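Local coordinates for protein TP_0956 (Treponema pallidum subsp. pallidum, PDB 3U64) that probably serves as the lipoprotein T-component of a TRAP transporter, using a tetratricopeptide-repeat-like helical fold suited to protein-protein interaction, at residues 33-45 with 272-286. Residues are numbered along the deposited sequence; the frame is centred on the assembly and turned at random.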
loop_
_atom_site.group_PDB
_atom_site.type_symbol
_atom_site.label_atom_id
_atom_site.label_comp_id
_atom_site.label_asym_id
_atom_site.label_seq_id
_atom_site.Cartn_x
_atom_site.Cartn_y
_atom_site.Cartn_z
ATOM N N ARG A 33 6.867 15.591 -8.718
ATOM C CA ARG A 33 6.803 16.678 -7.738
ATOM C C ARG A 33 5.986 16.300 -6.490
ATOM O O ARG A 33 6.370 16.612 -5.360
ATOM C CB ARG A 33 6.212 17.926 -8.398
ATOM C CG ARG A 33 6.260 19.192 -7.549
ATOM C CD ARG A 33 5.424 20.293 -8.196
ATOM N NE ARG A 33 5.372 21.515 -7.397
ATOM C CZ ARG A 33 4.494 22.496 -7.593
ATOM N NH1 ARG A 33 3.588 22.397 -8.558
ATOM N NH2 ARG A 33 4.515 23.577 -6.821
ATOM N N VAL A 34 4.871 15.608 -6.690
ATOM C CA VAL A 34 4.055 15.188 -5.557
ATOM C C VAL A 34 4.737 14.165 -4.672
ATOM O O VAL A 34 4.354 13.999 -3.517
ATOM C CB VAL A 34 2.640 14.718 -5.972
ATOM C CG1 VAL A 34 1.921 15.848 -6.687
ATOM C CG2 VAL A 34 2.693 13.479 -6.840
ATOM N N PHE A 35 5.758 13.487 -5.202
ATOM C CA PHE A 35 6.554 12.581 -4.383
ATOM C C PHE A 35 7.778 13.286 -3.806
ATOM O O PHE A 35 8.028 13.185 -2.612
ATOM C CB PHE A 35 6.942 11.299 -5.144
ATOM C CG PHE A 35 5.761 10.443 -5.509
ATOM C CD1 PHE A 35 5.291 9.474 -4.641
ATOM C CD2 PHE A 35 5.090 10.636 -6.703
ATOM C CE1 PHE A 35 4.174 8.707 -4.961
ATOM C CE2 PHE A 35 3.979 9.862 -7.030
ATOM C CZ PHE A 35 3.524 8.904 -6.159
ATOM N N THR A 36 8.509 14.032 -4.632
ATOM C CA THR A 36 9.788 14.618 -4.205
ATOM C C THR A 36 9.659 15.785 -3.232
ATOM O O THR A 36 10.617 16.104 -2.509
ATOM C CB THR A 36 10.674 15.058 -5.408
ATOM O OG1 THR A 36 10.013 16.096 -6.146
ATOM C CG2 THR A 36 10.946 13.871 -6.317
ATOM N N GLU A 37 8.489 16.418 -3.203
ATOM C CA GLU A 37 8.259 17.521 -2.260
ATOM C C GLU A 37 7.429 17.090 -1.040
ATOM O O GLU A 37 7.031 17.902 -0.205
ATOM C CB GLU A 37 7.619 18.713 -2.974
ATOM C CG GLU A 37 8.419 19.192 -4.202
ATOM C CD GLU A 37 9.933 19.189 -3.968
ATOM O OE1 GLU A 37 10.373 19.640 -2.881
ATOM O OE2 GLU A 37 10.684 18.727 -4.866
ATOM N N GLU A 38 7.173 15.794 -0.957
ATOM C CA GLU A 38 6.392 15.221 0.127
ATOM C C GLU A 38 7.182 15.341 1.443
ATOM O O GLU A 38 8.422 15.314 1.434
ATOM C CB GLU A 38 6.052 13.765 -0.232
ATOM C CG GLU A 38 5.097 13.034 0.688
ATOM C CD GLU A 38 3.802 13.768 0.906
ATOM O OE1 GLU A 38 2.826 13.489 0.194
ATOM O OE2 GLU A 38 3.753 14.626 1.798
ATOM N N ASP A 39 6.477 15.542 2.560
ATOM C CA ASP A 39 7.113 15.438 3.882
ATOM C C ASP A 39 6.611 14.232 4.702
ATOM O O ASP A 39 7.127 13.938 5.782
ATOM C CB ASP A 39 7.037 16.752 4.690
ATOM C CG ASP A 39 5.608 17.267 4.881
ATOM O OD1 ASP A 39 4.656 16.478 4.779
ATOM O OD2 ASP A 39 5.442 18.479 5.144
ATOM N N ASP A 40 5.627 13.524 4.161
ATOM C CA ASP A 40 5.049 12.352 4.819
ATOM C C ASP A 40 5.588 11.050 4.221
ATOM O O ASP A 40 5.140 10.609 3.163
ATOM C CB ASP A 40 3.535 12.377 4.675
ATOM C CG ASP A 40 2.854 11.344 5.556
ATOM O OD1 ASP A 40 2.910 10.137 5.243
ATOM O OD2 ASP A 40 2.256 11.749 6.567
ATOM N N LEU A 41 6.539 10.432 4.907
ATOM C CA LEU A 41 7.176 9.216 4.411
ATOM C C LEU A 41 6.187 8.084 4.149
ATOM O O LEU A 41 6.267 7.413 3.127
ATOM C CB LEU A 41 8.258 8.745 5.382
ATOM C CG LEU A 41 9.306 9.797 5.740
ATOM C CD1 LEU A 41 10.379 9.213 6.680
ATOM C CD2 LEU A 41 9.931 10.335 4.488
ATOM N N ASP A 42 5.256 7.875 5.067
ATOM C CA ASP A 42 4.330 6.749 4.948
ATOM C C ASP A 42 3.481 6.813 3.679
ATOM O O ASP A 42 3.260 5.789 3.037
ATOM C CB ASP A 42 3.449 6.623 6.192
ATOM C CG ASP A 42 4.233 6.154 7.414
ATOM O OD1 ASP A 42 5.294 5.522 7.230
ATOM O OD2 ASP A 42 3.791 6.420 8.559
ATOM N N LEU A 43 3.005 8.002 3.319
ATOM C CA LEU A 43 2.230 8.155 2.088
ATOM C C LEU A 43 3.055 7.751 0.868
ATOM O O LEU A 43 2.552 7.101 -0.049
ATOM C CB LEU A 43 1.732 9.597 1.912
ATOM C CG LEU A 43 0.508 9.974 2.742
ATOM C CD1 LEU A 43 0.226 11.464 2.663
ATOM C CD2 LEU A 43 -0.678 9.170 2.274
ATOM N N VAL A 44 4.323 8.149 0.858
ATOM C CA VAL A 44 5.213 7.791 -0.237
ATOM C C VAL A 44 5.458 6.272 -0.250
ATOM O O VAL A 44 5.230 5.620 -1.263
ATOM C CB VAL A 44 6.510 8.581 -0.179
ATOM C CG1 VAL A 44 7.362 8.261 -1.370
ATOM C CG2 VAL A 44 6.192 10.080 -0.171
ATOM N N ALA A 45 5.869 5.716 0.892
ATOM C CA ALA A 45 6.164 4.302 1.007
ATOM C C ALA A 45 4.998 3.449 0.535
ATOM O O ALA A 45 5.196 2.420 -0.104
ATOM C CB ALA A 45 6.546 3.942 2.464
ATOM N N GLU A 272 11.705 23.012 4.866
ATOM C CA GLU A 272 10.724 23.932 4.305
ATOM C C GLU A 272 11.353 24.990 3.383
ATOM O O GLU A 272 10.648 25.620 2.597
ATOM C CB GLU A 272 9.916 24.605 5.427
ATOM C CG GLU A 272 9.117 23.632 6.280
ATOM C CD GLU A 272 8.293 22.663 5.441
ATOM O OE1 GLU A 272 7.843 23.058 4.342
ATOM O OE2 GLU A 272 8.104 21.501 5.868
ATOM N N SER A 273 12.669 25.178 3.483
ATOM C CA SER A 273 13.378 26.224 2.731
ATOM C C SER A 273 14.046 25.718 1.455
ATOM O O SER A 273 14.464 26.510 0.618
ATOM C CB SER A 273 14.451 26.875 3.603
ATOM O OG SER A 273 13.875 27.706 4.593
ATOM N N VAL A 274 14.170 24.403 1.319
ATOM C CA VAL A 274 14.877 23.846 0.175
ATOM C C VAL A 274 14.101 24.047 -1.123
ATOM O O VAL A 274 12.871 23.956 -1.153
ATOM C CB VAL A 274 15.203 22.357 0.369
ATOM C CG1 VAL A 274 16.012 22.153 1.630
ATOM C CG2 VAL A 274 13.922 21.527 0.401
ATOM N N PRO A 275 14.826 24.317 -2.209
ATOM C CA PRO A 275 14.197 24.588 -3.508
ATOM C C PRO A 275 13.506 23.352 -4.079
ATOM O O PRO A 275 12.550 23.466 -4.834
ATOM C CB PRO A 275 15.377 24.986 -4.401
ATOM C CG PRO A 275 16.565 25.134 -3.487
ATOM C CD PRO A 275 16.296 24.326 -2.277
ATOM N N HIS A 276 14.000 22.172 -3.729
ATOM C CA HIS A 276 13.364 20.945 -4.177
ATOM C C HIS A 276 13.905 19.747 -3.404
ATOM O O HIS A 276 14.796 19.897 -2.564
ATOM C CB HIS A 276 13.528 20.758 -5.691
ATOM C CG HIS A 276 14.930 20.463 -6.115
ATOM N ND1 HIS A 276 16.030 21.009 -5.487
ATOM C CD2 HIS A 276 15.417 19.663 -7.095
ATOM C CE1 HIS A 276 17.133 20.561 -6.063
ATOM N NE2 HIS A 276 16.787 19.745 -7.042
ATOM N N ASN A 277 13.347 18.569 -3.686
ATOM C CA ASN A 277 13.688 17.328 -2.982
ATOM C C ASN A 277 13.525 17.371 -1.467
ATOM O O ASN A 277 14.247 16.701 -0.723
ATOM C CB ASN A 277 15.076 16.820 -3.390
ATOM C CG ASN A 277 15.079 16.223 -4.799
ATOM O OD1 ASN A 277 14.031 15.839 -5.319
ATOM N ND2 ASN A 277 16.253 16.146 -5.416
ATOM N N LYS A 278 12.547 18.142 -1.012
ATOM C CA LYS A 278 12.211 18.128 0.405
ATOM C C LYS A 278 12.156 16.695 0.958
ATOM O O LYS A 278 12.653 16.424 2.054
ATOM C CB LYS A 278 10.891 18.867 0.673
ATOM C CG LYS A 278 10.667 19.152 2.151
ATOM C CD LYS A 278 9.203 19.395 2.493
ATOM C CE LYS A 278 8.692 20.697 1.940
ATOM N NZ LYS A 278 7.236 20.852 2.202
ATOM N N LEU A 279 11.580 15.763 0.206
ATOM C CA LEU A 279 11.481 14.389 0.701
ATOM C C LEU A 279 12.864 13.783 1.006
ATOM O O LEU A 279 13.083 13.187 2.055
ATOM C CB LEU A 279 10.722 13.507 -0.288
ATOM C CG LEU A 279 10.652 12.014 0.088
ATOM C CD1 LEU A 279 9.860 11.777 1.359
ATOM C CD2 LEU A 279 10.078 11.182 -1.044
ATOM N N LEU A 280 13.804 13.937 0.090
ATOM C CA LEU A 280 15.124 13.355 0.303
ATOM C C LEU A 280 15.849 14.011 1.487
ATOM O O LEU A 280 16.493 13.328 2.277
ATOM C CB LEU A 280 15.956 13.431 -0.980
ATOM C CG LEU A 280 15.589 12.379 -2.038
ATOM C CD1 LEU A 280 14.118 12.438 -2.412
ATOM C CD2 LEU A 280 16.453 12.524 -3.287
ATOM N N VAL A 281 15.715 15.330 1.621
ATOM C CA VAL A 281 16.259 16.041 2.778
ATOM C C VAL A 281 15.717 15.472 4.097
ATOM O O VAL A 281 16.491 15.199 5.024
ATOM C CB VAL A 281 15.986 17.565 2.665
ATOM C CG1 VAL A 281 16.306 18.293 3.983
ATOM C CG2 VAL A 281 16.782 18.148 1.494
ATOM N N ILE A 282 14.395 15.284 4.167
ATOM C CA ILE A 282 13.753 14.655 5.329
ATOM C C ILE A 282 14.349 13.290 5.616
ATOM O O ILE A 282 14.608 12.954 6.778
ATOM C CB ILE A 282 12.221 14.424 5.143
ATOM C CG1 ILE A 282 11.483 15.735 4.865
ATOM C CG2 ILE A 282 11.626 13.694 6.378
ATOM C CD1 ILE A 282 11.665 16.733 5.921
ATOM N N LEU A 283 14.541 12.496 4.558
ATOM C CA LEU A 283 15.130 11.158 4.704
ATOM C C LEU A 283 16.555 11.246 5.241
ATOM O O LEU A 283 16.905 10.582 6.212
ATOM C CB LEU A 283 15.101 10.372 3.377
ATOM C CG LEU A 283 13.749 9.779 2.961
ATOM C CD1 LEU A 283 13.707 9.482 1.465
ATOM C CD2 LEU A 283 13.395 8.529 3.780
ATOM N N SER A 284 17.363 12.097 4.620
ATOM C CA SER A 284 18.739 12.279 5.058
ATOM C C SER A 284 18.828 12.800 6.483
ATOM O O SER A 284 19.708 12.403 7.235
ATOM C CB SER A 284 19.485 13.210 4.116
ATOM O OG SER A 284 19.686 12.562 2.880
ATOM N N GLN A 285 17.928 13.685 6.873
ATOM C CA GLN A 285 18.014 14.189 8.235
ATOM C C GLN A 285 17.655 13.118 9.275
ATOM O O GLN A 285 18.250 13.085 10.347
ATOM C CB GLN A 285 17.211 15.479 8.403
ATOM C CG GLN A 285 17.762 16.603 7.539
ATOM C CD GLN A 285 17.139 17.946 7.855
ATOM O OE1 GLN A 285 15.931 18.052 8.055
ATOM N NE2 GLN A 285 17.966 18.985 7.894
ATOM N N LYS A 286 16.698 12.244 8.954
ATOM C CA LYS A 286 16.438 11.072 9.796
ATOM C C LYS A 286 17.705 10.249 9.975
ATOM O O LYS A 286 18.002 9.792 11.074
ATOM C CB LYS A 286 15.363 10.166 9.194
ATOM C CG LYS A 286 13.955 10.674 9.319
ATOM C CD LYS A 286 12.958 9.553 9.056
ATOM C CE LYS A 286 13.048 8.463 10.127
ATOM N NZ LYS A 286 12.021 7.389 9.946
#
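Leu41 and Leu279 meet where the N-terminal end of an all-helical, TPR-related chain closes against one of its last helices, a worked example of a single knob-into-hole contact joined to a helix start whose first N-H groups are bound by a glutamate from the other segment. Leu41, on the first turn of helix 41-61, is the knob; Leu279, Ile282, Leu283 and Lys286 of helix 278-293 form the hole. Its two branches divide the work: CD2 presses obliquely on Leu279 CD1 at 3.4 Å, tighter than usual for two carbons, and also meets Leu283 CD2, while CD1 faces Lys286 CD tip to tip at 3.5 Å. Leu279, its CG swung opposite the backbone N (chi1 176°), sends its other methyl, CD2, end-on toward Val44 CG1, 4.0 Å away, and Phe83 of helix 66-89 backs that valine.

Farther out, Leu279 N gives a nearly straight hydrogen bond of 2.9 Å to Thr36 O. Beside it, the bent side chain of Glu37 (chi2 -41°) folds its carboxylate back over the start of helix 278-293, where the helix dipole would probably favour it. Two bonds tie it there: Lys278 N reaches Glu37 OE1 at 3.2 Å from above the carboxylate plane, and Asn277 N takes the syn lone pair of Glu37 OE2 at 2.9 Å. Asn277 is the N-cap residue, but its own side chain makes no capping bond. Alongside, Lys278 NZ forms a salt bridge with Glu272 OE1, near Asp39, whose stronger partner is Arg112 of the second subunit. Besides Asn277 N, Glu37 OE2 accepts from Thr36 OG1 at 3.0 Å.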